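Local coordinates for protein putative D-lactate dehydrogenase (PDB 4ZGS) that probably reduces pyruvate to D-lactate in the chloroplast of a green alga, using a nicotinamide cofactor held by a Rossmann-type domain, at residues 141-146 with 234-239; 189-194 with 216-221; 279-284 with 322-327. All coordinates share one frame; numbering follows the deposited sequence.

Contact 1: 141-146 with 234-239. With NAD (nicotinamide-adenine-dinucleotide), chain I.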
loop_
_atom_site.group_PDB
_atom_site.type_symbol
_atom_site.label_atom_id
_atom_site.label_comp_id
_atom_site.label_asym_id
_atom_site.label_seq_id
_atom_site.Cartn_x
_atom_site.Cartn_y
_atom_site.Cartn_z
ATOM N N GLU A 141 6.194 6.333 -24.962
ATOM C CA GLU A 141 5.020 5.653 -24.453
ATOM C C GLU A 141 4.971 5.727 -22.897
ATOM O O GLU A 141 3.917 5.573 -22.312
ATOM C CB GLU A 141 5.000 4.202 -24.925
ATOM C CG GLU A 141 4.821 4.079 -26.438
ATOM C CD GLU A 141 4.789 2.651 -26.951
ATOM O OE1 GLU A 141 4.879 1.703 -26.142
ATOM O OE2 GLU A 141 4.652 2.481 -28.178
ATOM N N HIS A 142 6.104 5.940 -22.226
ATOM C CA HIS A 142 6.044 5.967 -20.779
ATOM C C HIS A 142 5.437 7.265 -20.254
ATOM O O HIS A 142 4.612 7.250 -19.343
ATOM C CB HIS A 142 7.423 5.749 -20.173
ATOM C CG HIS A 142 7.386 5.510 -18.703
ATOM N ND1 HIS A 142 7.019 4.291 -18.173
ATOM C CD2 HIS A 142 7.714 6.299 -17.652
ATOM C CE1 HIS A 142 7.087 4.353 -16.857
ATOM N NE2 HIS A 142 7.496 5.563 -16.518
ATOM N N ALA A 143 5.860 8.381 -20.830
ATOM C CA ALA A 143 5.257 9.666 -20.522
ATOM C C ALA A 143 3.743 9.654 -20.798
ATOM O O ALA A 143 2.937 10.227 -20.031
ATOM C CB ALA A 143 5.924 10.752 -21.314
ATOM N N VAL A 144 3.360 9.003 -21.894
ATOM C CA VAL A 144 1.957 8.944 -22.270
ATOM C C VAL A 144 1.255 8.074 -21.220
ATOM O O VAL A 144 0.096 8.294 -20.872
ATOM C CB VAL A 144 1.760 8.386 -23.718
ATOM C CG1 VAL A 144 0.293 8.304 -24.067
ATOM C CG2 VAL A 144 2.433 9.299 -24.699
ATOM N N ALA A 145 1.965 7.059 -20.746
ATOM C CA ALA A 145 1.464 6.181 -19.688
ATOM C C ALA A 145 1.139 6.985 -18.419
ATOM O O ALA A 145 0.071 6.857 -17.844
ATOM C CB ALA A 145 2.489 5.105 -19.396
ATOM N N LEU A 146 2.066 7.845 -18.025
ATOM C CA LEU A 146 1.902 8.673 -16.857
ATOM C C LEU A 146 0.693 9.545 -17.049
ATOM O O LEU A 146 -0.070 9.792 -16.115
ATOM C CB LEU A 146 3.149 9.531 -16.601
ATOM C CG LEU A 146 4.433 8.767 -16.253
ATOM C CD1 LEU A 146 5.553 9.727 -15.878
ATOM C CD2 LEU A 146 4.207 7.744 -15.171
ATOM N N ILE A 234 -1.438 20.125 -20.953
ATOM C CA ILE A 234 -0.397 19.148 -20.723
ATOM C C ILE A 234 0.911 19.573 -21.364
ATOM O O ILE A 234 0.949 19.933 -22.556
ATOM C CB ILE A 234 -0.770 17.788 -21.299
ATOM C CG1 ILE A 234 -2.140 17.351 -20.792
ATOM C CG2 ILE A 234 0.285 16.789 -20.939
ATOM C CD1 ILE A 234 -2.647 16.097 -21.467
ATOM N N VAL A 235 1.962 19.536 -20.557
ATOM C CA VAL A 235 3.319 19.793 -20.988
ATOM C C VAL A 235 4.184 18.581 -20.697
ATOM O O VAL A 235 4.186 18.070 -19.569
ATOM C CB VAL A 235 3.903 21.009 -20.296
ATOM C CG1 VAL A 235 5.356 21.156 -20.644
ATOM C CG2 VAL A 235 3.136 22.253 -20.719
ATOM N N THR A 236 4.896 18.103 -21.713
ATOM C CA THR A 236 5.779 16.955 -21.539
ATOM C C THR A 236 7.193 17.288 -21.983
ATOM O O THR A 236 7.416 17.687 -23.122
ATOM C CB THR A 236 5.264 15.730 -22.297
ATOM O OG1 THR A 236 6.239 14.690 -22.201
ATOM C CG2 THR A 236 5.078 16.052 -23.787
ATOM N N LEU A 237 8.152 17.147 -21.073
ATOM C CA LEU A 237 9.507 17.589 -21.343
ATOM C C LEU A 237 10.310 16.483 -21.984
ATOM O O LEU A 237 10.395 15.391 -21.428
ATOM C CB LEU A 237 10.188 18.041 -20.055
ATOM C CG LEU A 237 9.414 19.025 -19.191
ATOM C CD1 LEU A 237 10.245 19.450 -17.949
ATOM C CD2 LEU A 237 9.006 20.220 -20.046
ATOM N N HIS A 238 10.760 16.690 -23.218
ATOM C CA HIS A 238 11.734 15.774 -23.817
ATOM C C HIS A 238 13.114 16.332 -24.205
ATOM O O HIS A 238 13.940 15.604 -24.753
ATOM C CB HIS A 238 11.047 15.084 -24.970
ATOM C CG HIS A 238 9.855 14.306 -24.522
ATOM N ND1 HIS A 238 9.948 13.032 -24.006
ATOM C CD2 HIS A 238 8.556 14.674 -24.376
ATOM C CE1 HIS A 238 8.747 12.618 -23.640
ATOM N NE2 HIS A 238 7.881 13.596 -23.851
ATOM N N CYS A 239 13.387 17.602 -23.925
ATOM C CA CYS A 239 14.682 18.164 -24.300
ATOM C C CYS A 239 15.811 17.609 -23.425
ATOM O O CYS A 239 15.584 17.165 -22.289
ATOM C CB CYS A 239 14.662 19.698 -24.209
ATOM S SG CYS A 239 14.002 20.389 -22.643
HETATM P PA NAD I . 17.459 13.837 -29.187
HETATM O O1A NAD I . 18.740 14.479 -29.563
HETATM O O2A NAD I . 17.028 13.336 -30.516
HETATM O O5B NAD I . 16.417 14.885 -28.568
HETATM C C5B NAD I . 16.836 16.125 -28.000
HETATM C C4B NAD I . 16.263 17.284 -28.753
HETATM O O4B NAD I . 16.134 18.486 -27.865
HETATM C C3B NAD I . 17.123 17.681 -29.898
HETATM O O3B NAD I . 16.363 17.749 -31.137
HETATM C C2B NAD I . 17.640 19.010 -29.591
HETATM O O2B NAD I . 17.787 19.780 -30.815
HETATM C C1B NAD I . 16.628 19.625 -28.704
HETATM N N9A NAD I . 17.109 20.713 -27.952
HETATM C C8A NAD I . 18.468 21.103 -27.770
HETATM N N7A NAD I . 18.532 22.252 -26.964
HETATM C C5A NAD I . 17.231 22.584 -26.652
HETATM C C6A NAD I . 16.583 23.608 -25.893
HETATM N N6A NAD I . 17.332 24.612 -25.231
HETATM N N1A NAD I . 15.329 23.601 -25.821
HETATM C C2A NAD I . 14.555 22.807 -26.335
HETATM N N3A NAD I . 14.957 21.818 -27.055
HETATM C C4A NAD I . 16.326 21.608 -27.286
HETATM O O3 NAD I . 17.686 12.608 -28.181
HETATM P PN NAD I . 16.519 11.672 -27.615
HETATM O O1N NAD I . 16.658 10.264 -28.061
HETATM O O2N NAD I . 15.202 12.053 -28.178
HETATM O O5D NAD I . 16.481 11.773 -26.021
HETATM C C5D NAD I . 17.648 11.582 -25.214
HETATM C C4D NAD I . 17.222 11.885 -23.826
HETATM O O4D NAD I . 16.411 10.773 -23.281
HETATM C C3D NAD I . 18.346 12.016 -22.890
HETATM O O3D NAD I . 18.977 13.318 -23.003
HETATM C C2D NAD I . 17.684 11.853 -21.598
HETATM O O2D NAD I . 17.175 13.141 -21.171
HETATM C C1D NAD I . 16.554 10.914 -21.816
HETATM N N1N NAD I . 16.807 9.672 -21.198
HETATM C C2N NAD I . 15.810 9.064 -20.399
HETATM C C3N NAD I . 16.058 7.844 -19.772
HETATM C C7N NAD I . 14.982 7.193 -18.907
HETATM O O7N NAD I . 14.223 7.883 -18.250
HETATM N N7N NAD I . 14.865 5.781 -18.841
HETATM C C4N NAD I . 17.307 7.216 -19.937
HETATM C C5N NAD I . 18.304 7.820 -20.729
HETATM C C6N NAD I . 18.058 9.036 -21.356
#
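The single methyl of Ala143, reaching out of helix 136-151, packs against two polar side chains, one near the end of strand 234-237 and one just past it. Ala143 CB is 4.0 Å from Thr236 OG1 and 4.1 Å from His238 CE1, which it meets at the edge of the imidazole and near its plane. A residue this small lets the helix come close: the CA atoms of Ala143 and Thr236 are 7.4 Å apart. Thr236 holds its hydroxyl anti to the backbone N (chi1 174°), which brings OG1 up beside the histidine. His238 NE2 donates to OG1 across 2.6 Å, but the N-H points well aside (117°), so this is a weak bond between buried groups. Past the strand, Cys239 CB approaches the cofactor adenine at N3A, 3.6 Å away, and helps to line the NAD pocket. Helix 136-151 thus packs over a central strand of the six-stranded parallel sheet. Strand 234-237 runs between strands 180-184 and 261-265, and Ala143 also rests on Ile264 of the latter. Farther round the helix, Val144 touches Ile196 of helix 188-200, and Ala145 packs on Phe148 of the second subunit.

Contact 2: 189-194 with 216-221. With NAD (nicotinamide-adenine-dinucleotide), chain I.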
loop_
_atom_site.group_PDB
_atom_site.type_symbol
_atom_site.label_atom_id
_atom_site.label_comp_id
_atom_site.label_asym_id
_atom_site.label_seq_id
_atom_site.Cartn_x
_atom_site.Cartn_y
_atom_site.Cartn_z
ATOM N N ILE A 189 12.880 11.064 -29.142
ATOM C CA ILE A 189 11.818 10.781 -28.175
ATOM C C ILE A 189 10.602 11.746 -28.240
ATOM O O ILE A 189 9.451 11.297 -28.302
ATOM C CB ILE A 189 12.405 10.806 -26.762
ATOM C CG1 ILE A 189 13.345 9.610 -26.597
ATOM C CG2 ILE A 189 11.325 10.759 -25.739
ATOM C CD1 ILE A 189 14.254 9.672 -25.384
ATOM N N GLY A 190 10.861 13.055 -28.233
ATOM C CA GLY A 190 9.799 14.043 -28.369
ATOM C C GLY A 190 8.987 13.832 -29.652
ATOM O O GLY A 190 7.745 13.931 -29.640
ATOM N N GLN A 191 9.674 13.475 -30.737
ATOM C CA GLN A 191 8.990 13.157 -31.993
ATOM C C GLN A 191 7.961 12.045 -31.784
ATOM O O GLN A 191 6.836 12.127 -32.321
ATOM C CB GLN A 191 9.996 12.759 -33.085
ATOM C CG GLN A 191 9.394 12.451 -34.441
ATOM C CD GLN A 191 10.453 11.987 -35.431
ATOM O OE1 GLN A 191 11.573 12.489 -35.433
ATOM N NE2 GLN A 191 10.118 11.003 -36.243
ATOM N N GLN A 192 8.337 11.005 -31.036
ATOM C CA GLN A 192 7.407 9.914 -30.778
ATOM C C GLN A 192 6.279 10.383 -29.850
ATOM O O GLN A 192 5.136 9.949 -29.995
ATOM C CB GLN A 192 8.116 8.695 -30.187
ATOM C CG GLN A 192 9.106 8.031 -31.143
ATOM C CD GLN A 192 8.468 7.716 -32.510
ATOM O OE1 GLN A 192 7.316 7.306 -32.590
ATOM N NE2 GLN A 192 9.213 7.931 -33.575
ATOM N N ALA A 193 6.588 11.282 -28.921
ATOM C CA ALA A 193 5.574 11.698 -27.960
ATOM C C ALA A 193 4.529 12.477 -28.720
ATOM O O ALA A 193 3.335 12.267 -28.558
ATOM C CB ALA A 193 6.183 12.519 -26.810
ATOM N N ALA A 194 5.006 13.355 -29.586
ATOM C CA ALA A 194 4.139 14.105 -30.509
ATOM C C ALA A 194 3.307 13.185 -31.411
ATOM O O ALA A 194 2.097 13.383 -31.528
ATOM C CB ALA A 194 4.955 15.031 -31.337
ATOM N N GLU A 216 6.672 18.448 -38.237
ATOM C CA GLU A 216 5.917 19.297 -39.149
ATOM C C GLU A 216 5.046 18.471 -40.110
ATOM O O GLU A 216 3.874 18.773 -40.304
ATOM C CB GLU A 216 6.890 20.181 -39.921
ATOM C CG GLU A 216 7.663 21.104 -38.992
ATOM C CD GLU A 216 8.589 22.042 -39.732
ATOM O OE1 GLU A 216 9.254 21.583 -40.692
ATOM O OE2 GLU A 216 8.663 23.231 -39.336
ATOM N N ALA A 217 5.584 17.370 -40.617
ATOM C CA ALA A 217 4.840 16.501 -41.530
ATOM C C ALA A 217 3.691 15.748 -40.865
ATOM O O ALA A 217 2.977 15.002 -41.524
ATOM C CB ALA A 217 5.772 15.528 -42.178
ATOM N N MET A 218 3.612 15.835 -39.549
ATOM C CA MET A 218 2.496 15.288 -38.777
ATOM C C MET A 218 1.461 16.376 -38.611
ATOM O O MET A 218 0.409 16.177 -38.002
ATOM C CB MET A 218 2.925 14.815 -37.390
ATOM C CG MET A 218 3.869 13.631 -37.297
ATOM S SD MET A 218 4.192 13.217 -35.554
ATOM C CE MET A 218 5.994 13.196 -35.458
ATOM N N GLY A 219 1.789 17.551 -39.132
ATOM C CA GLY A 219 0.909 18.693 -39.011
ATOM C C GLY A 219 0.846 19.278 -37.621
ATOM O O GLY A 219 -0.217 19.748 -37.206
ATOM N N ILE A 220 1.960 19.206 -36.890
ATOM C CA ILE A 220 2.051 19.811 -35.567
ATOM C C ILE A 220 2.825 21.123 -35.602
ATOM O O ILE A 220 4.003 21.129 -35.920
ATOM C CB ILE A 220 2.708 18.876 -34.582
ATOM C CG1 ILE A 220 1.816 17.654 -34.352
ATOM C CG2 ILE A 220 3.024 19.624 -33.281
ATOM C CD1 ILE A 220 2.490 16.534 -33.600
ATOM N N PRO A 221 2.173 22.237 -35.239
ATOM C CA PRO A 221 2.807 23.565 -35.289
ATOM C C PRO A 221 3.888 23.811 -34.230
ATOM O O PRO A 221 3.775 23.358 -33.095
ATOM C CB PRO A 221 1.626 24.525 -35.078
ATOM C CG PRO A 221 0.605 23.727 -34.370
ATOM C CD PRO A 221 0.765 22.302 -34.806
HETATM P PA NAD I . 17.459 13.837 -29.187
HETATM O O1A NAD I . 18.740 14.479 -29.563
HETATM O O2A NAD I . 17.028 13.336 -30.516
HETATM O O5B NAD I . 16.417 14.885 -28.568
HETATM C C5B NAD I . 16.836 16.125 -28.000
HETATM C C4B NAD I . 16.263 17.284 -28.753
HETATM O O4B NAD I . 16.134 18.486 -27.865
HETATM C C3B NAD I . 17.123 17.681 -29.898
HETATM O O3B NAD I . 16.363 17.749 -31.137
HETATM C C2B NAD I . 17.640 19.010 -29.591
HETATM O O2B NAD I . 17.787 19.780 -30.815
HETATM C C1B NAD I . 16.628 19.625 -28.704
HETATM N N9A NAD I . 17.109 20.713 -27.952
HETATM C C8A NAD I . 18.468 21.103 -27.770
HETATM N N7A NAD I . 18.532 22.252 -26.964
HETATM C C5A NAD I . 17.231 22.584 -26.652
HETATM C C6A NAD I . 16.583 23.608 -25.893
HETATM N N6A NAD I . 17.332 24.612 -25.231
HETATM N N1A NAD I . 15.329 23.601 -25.821
HETATM C C2A NAD I . 14.555 22.807 -26.335
HETATM N N3A NAD I . 14.957 21.818 -27.055
HETATM C C4A NAD I . 16.326 21.608 -27.286
HETATM O O3 NAD I . 17.686 12.608 -28.181
HETATM P PN NAD I . 16.519 11.672 -27.615
HETATM O O1N NAD I . 16.658 10.264 -28.061
HETATM O O2N NAD I . 15.202 12.053 -28.178
HETATM O O5D NAD I . 16.481 11.773 -26.021
HETATM C C5D NAD I . 17.648 11.582 -25.214
HETATM C C4D NAD I . 17.222 11.885 -23.826
HETATM O O4D NAD I . 16.411 10.773 -23.281
HETATM C C3D NAD I . 18.346 12.016 -22.890
HETATM O O3D NAD I . 18.977 13.318 -23.003
HETATM C C2D NAD I . 17.684 11.853 -21.598
HETATM O O2D NAD I . 17.175 13.141 -21.171
HETATM C C1D NAD I . 16.554 10.914 -21.816
HETATM N N1N NAD I . 16.807 9.672 -21.198
HETATM C C2N NAD I . 15.810 9.064 -20.399
HETATM C C3N NAD I . 16.058 7.844 -19.772
HETATM C C7N NAD I . 14.982 7.193 -18.907
HETATM O O7N NAD I . 14.223 7.883 -18.250
HETATM N N7N NAD I . 14.865 5.781 -18.841
HETATM C C4N NAD I . 17.307 7.216 -19.937
HETATM C C5N NAD I . 18.304 7.820 -20.729
HETATM C C6N NAD I . 18.058 9.036 -21.356
#
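Met218 and Gln191 form the outer half of this contact, Ala194 and Ile220 the inner half. The end methyl of Met218 comes up to the helix backbone and to the base of the glutamine at once: CE lies 3.4 Å from Gln191 O and 3.6 Å from Gln191 CG, and the two side chains cross at about a right angle. The thioether stays extended as far as SD and then bends (chi3 -127°), which turns CE onto the helix. An unbranched, flexible methionine suits such a reach from a loop. Beside it, Ile220 sends its longer branch inward, so that CD1 packs at 3.7 Å on Ala194 CB; the small alanine leaves room for the isoleucine between helix and loop.

In the next shell, Gln191 runs out extended past the methionine, and its OE1 accepts a hydrogen bond from Asn212 ND2. Met218 and Ile220 flank Gly219, whose positive phi (72°) ends the helical run in a Schellman motif, with Gly219 N bonded to Glu216 O at 2.7 Å. The chain reverses there and presents both apolar residues to the same helix.

At the start of helix 188-200, just ahead of these residues, Ile189 N gives a nearly straight bond (173°) of 2.7 Å to NAD O2N, and Ala188 N also bonds the cofactor. Gly190, probably the last glycine of a Rossmann GxGxxG motif, has no side chain, which lets the helix lie close to the strand end at His238. Helix 188-200 follows strand 180-184, while Ile220 also packs on Val204 and Ala206 of edge strand 203-207 and on Val215 of helix 213-216, so that the 216-221 loop bridges helix 188-200 and that edge strand.

Contact 3: 279-284 with 322-327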
loop_
_atom_site.group_PDB
_atom_site.type_symbol
_atom_site.label_atom_id
_atom_site.label_comp_id
_atom_site.label_asym_id
_atom_site.label_seq_id
_atom_site.Cartn_x
_atom_site.Cartn_y
_atom_site.Cartn_z
ATOM N N ASP A 279 4.590 24.911 -3.885
ATOM C CA ASP A 279 3.730 26.082 -3.900
ATOM C C ASP A 279 2.719 25.972 -5.007
ATOM O O ASP A 279 1.536 26.249 -4.804
ATOM C CB ASP A 279 4.542 27.352 -4.123
ATOM C CG ASP A 279 5.455 27.684 -2.962
ATOM O OD1 ASP A 279 5.242 27.167 -1.835
ATOM O OD2 ASP A 279 6.400 28.472 -3.202
ATOM N N ALA A 280 3.193 25.518 -6.165
ATOM C CA ALA A 280 2.394 25.475 -7.374
ATOM C C ALA A 280 1.373 24.366 -7.289
ATOM O O ALA A 280 0.227 24.536 -7.689
ATOM C CB ALA A 280 3.278 25.283 -8.570
ATOM N N LEU A 281 1.777 23.249 -6.701
ATOM C CA LEU A 281 0.861 22.141 -6.465
ATOM C C LEU A 281 -0.241 22.533 -5.486
ATOM O O LEU A 281 -1.407 22.170 -5.654
ATOM C CB LEU A 281 1.606 20.946 -5.902
ATOM C CG LEU A 281 2.343 20.040 -6.870
ATOM C CD1 LEU A 281 3.175 19.072 -6.042
ATOM C CD2 LEU A 281 1.345 19.310 -7.770
ATOM N N GLU A 282 0.147 23.249 -4.439
ATOM C CA GLU A 282 -0.799 23.629 -3.407
ATOM C C GLU A 282 -1.658 24.815 -3.829
ATOM O O GLU A 282 -2.771 24.962 -3.337
ATOM C CB GLU A 282 -0.068 23.908 -2.092
ATOM C CG GLU A 282 0.363 22.623 -1.376
ATOM C CD GLU A 282 1.333 22.860 -0.241
ATOM O OE1 GLU A 282 1.907 21.874 0.270
ATOM O OE2 GLU A 282 1.506 24.026 0.154
ATOM N N SER A 283 -1.167 25.647 -4.746
ATOM C CA SER A 283 -1.978 26.765 -5.253
ATOM C C SER A 283 -2.904 26.301 -6.367
ATOM O O SER A 283 -3.837 27.009 -6.755
ATOM C CB SER A 283 -1.097 27.925 -5.758
ATOM O OG SER A 283 -0.285 27.559 -6.856
ATOM N N GLY A 284 -2.624 25.117 -6.898
ATOM C CA GLY A 284 -3.392 24.588 -8.008
ATOM C C GLY A 284 -2.861 24.976 -9.384
ATOM O O GLY A 284 -3.423 24.556 -10.411
ATOM N N ARG A 322 10.671 12.915 -0.577
ATOM C CA ARG A 322 9.674 12.133 0.176
ATOM C C ARG A 322 8.370 12.936 0.382
ATOM O O ARG A 322 7.249 12.399 0.342
ATOM C CB ARG A 322 10.269 11.676 1.530
ATOM C CG ARG A 322 11.521 10.747 1.428
ATOM C CD ARG A 322 11.170 9.473 0.648
ATOM N NE ARG A 322 10.200 8.642 1.365
ATOM C CZ ARG A 322 9.542 7.610 0.833
ATOM N NH1 ARG A 322 9.713 7.265 -0.445
ATOM N NH2 ARG A 322 8.681 6.933 1.580
ATOM N N THR A 323 8.533 14.234 0.585
ATOM C CA THR A 323 7.407 15.133 0.691
ATOM C C THR A 323 6.626 15.161 -0.630
ATOM O O THR A 323 5.397 15.071 -0.640
ATOM C CB THR A 323 7.895 16.550 1.083
ATOM O OG1 THR A 323 8.463 16.493 2.395
ATOM C CG2 THR A 323 6.756 17.570 1.082
ATOM N N LEU A 324 7.357 15.271 -1.741
ATOM C CA LEU A 324 6.755 15.327 -3.075
ATOM C C LEU A 324 5.861 14.116 -3.378
ATOM O O LEU A 324 4.790 14.248 -3.986
ATOM C CB LEU A 324 7.846 15.433 -4.120
ATOM C CG LEU A 324 7.308 15.615 -5.513
ATOM C CD1 LEU A 324 6.359 16.818 -5.523
ATOM C CD2 LEU A 324 8.473 15.807 -6.452
ATOM N N LEU A 325 6.321 12.947 -2.939
ATOM C CA LEU A 325 5.601 11.681 -3.056
ATOM C C LEU A 325 4.315 11.678 -2.227
ATOM O O LEU A 325 3.504 10.764 -2.324
ATOM C CB LEU A 325 6.513 10.539 -2.623
ATOM C CG LEU A 325 7.810 10.436 -3.426
ATOM C CD1 LEU A 325 8.714 9.408 -2.810
ATOM C CD2 LEU A 325 7.503 10.056 -4.900
ATOM N N SER A 326 4.161 12.670 -1.361
ATOM C CA SER A 326 2.980 12.760 -0.500
ATOM C C SER A 326 1.683 13.214 -1.220
ATOM O O SER A 326 0.562 12.962 -0.748
ATOM C CB SER A 326 3.258 13.706 0.649
ATOM O OG SER A 326 2.186 13.629 1.530
ATOM N N TYR A 327 1.836 13.908 -2.340
ATOM C CA TYR A 327 0.689 14.491 -3.012
ATOM C C TYR A 327 -0.107 13.469 -3.818
ATOM O O TYR A 327 0.464 12.582 -4.452
ATOM C CB TYR A 327 1.155 15.638 -3.890
ATOM C CG TYR A 327 1.671 16.788 -3.066
ATOM C CD1 TYR A 327 2.935 16.751 -2.513
ATOM C CD2 TYR A 327 0.880 17.911 -2.838
ATOM C CE1 TYR A 327 3.406 17.807 -1.753
ATOM C CE2 TYR A 327 1.340 18.972 -2.070
ATOM C CZ TYR A 327 2.605 18.915 -1.540
ATOM O OH TYR A 327 3.074 19.971 -0.798
#
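Two successive helix-to-strand connections of the nucleotide-binding sheet meet here, with Leu281 and Glu282 of helix 277-283 set against Leu324 and Tyr327 of the turn that leads out of helix 319-324. Leu281 CD1 sits over the middle of the Tyr327 ring, 4.1 Å from its centroid and 11° off the normal, a CH-pi contact on one face. The same methyl touches Leu324 CD1 at 3.9 Å; these two leucines cross at about a right angle, and both also touch Val330 of strand 330-332.

Glu282 takes the edge of the same ring. Its CG lies in the ring plane, 3.8 Å from Tyr327 CE2, and the chain extended beyond it carries the carboxylate to the hydroxyl. Tyr327 OH donates to Glu282 OE1 in a very short bond of 2.5 Å, with carboxylate and ring planes 31° apart. Held at its hydroxyl and under one face, the tyrosine has little freedom to swing. The other carboxylate oxygen, OE2, forms a salt bridge with Arg319 of the third subunit, whose Trp317 stacks on the Tyr327 ring. The arginine's positive charge would tend to keep Glu282 ionised.

Gly284, with its positive phi, ends helix 277-283 and turns the chain toward strand 286-291, much as the Leu324 to Tyr327 turn leads toward strand 330-332. Helix ends meeting just ahead of neighbouring parallel strands are consistent with successive crossovers of a Rossmann fold, here beside edge strand 330-332, where the contact's residues also meet the third subunit.

How the contacts relate
All three contacts belong to the NAD-binding domain and its six-stranded sheet. Contacts 1 and 2 touch: His238 of contact 1 packs on Ile189, Gly190 and Ala193 of contact 2, so strand end and dinucleotide-binding helix form one body beside NAD. Contact 1 is buried and small, made by an alanine and two polar side chains; contact 2 is partly exposed at Met218 and Gln191, made mostly by hydrocarbon and thioether groups, with no hydrogen bond across it. Contact 3 stands apart, its nearest atoms about 11 Å from contact 1 and about 20 Å from contact 2. Remote from the cofactor, it joins aliphatic, aromatic and charged groups, borders the third subunit and, like contact 1, touches the second.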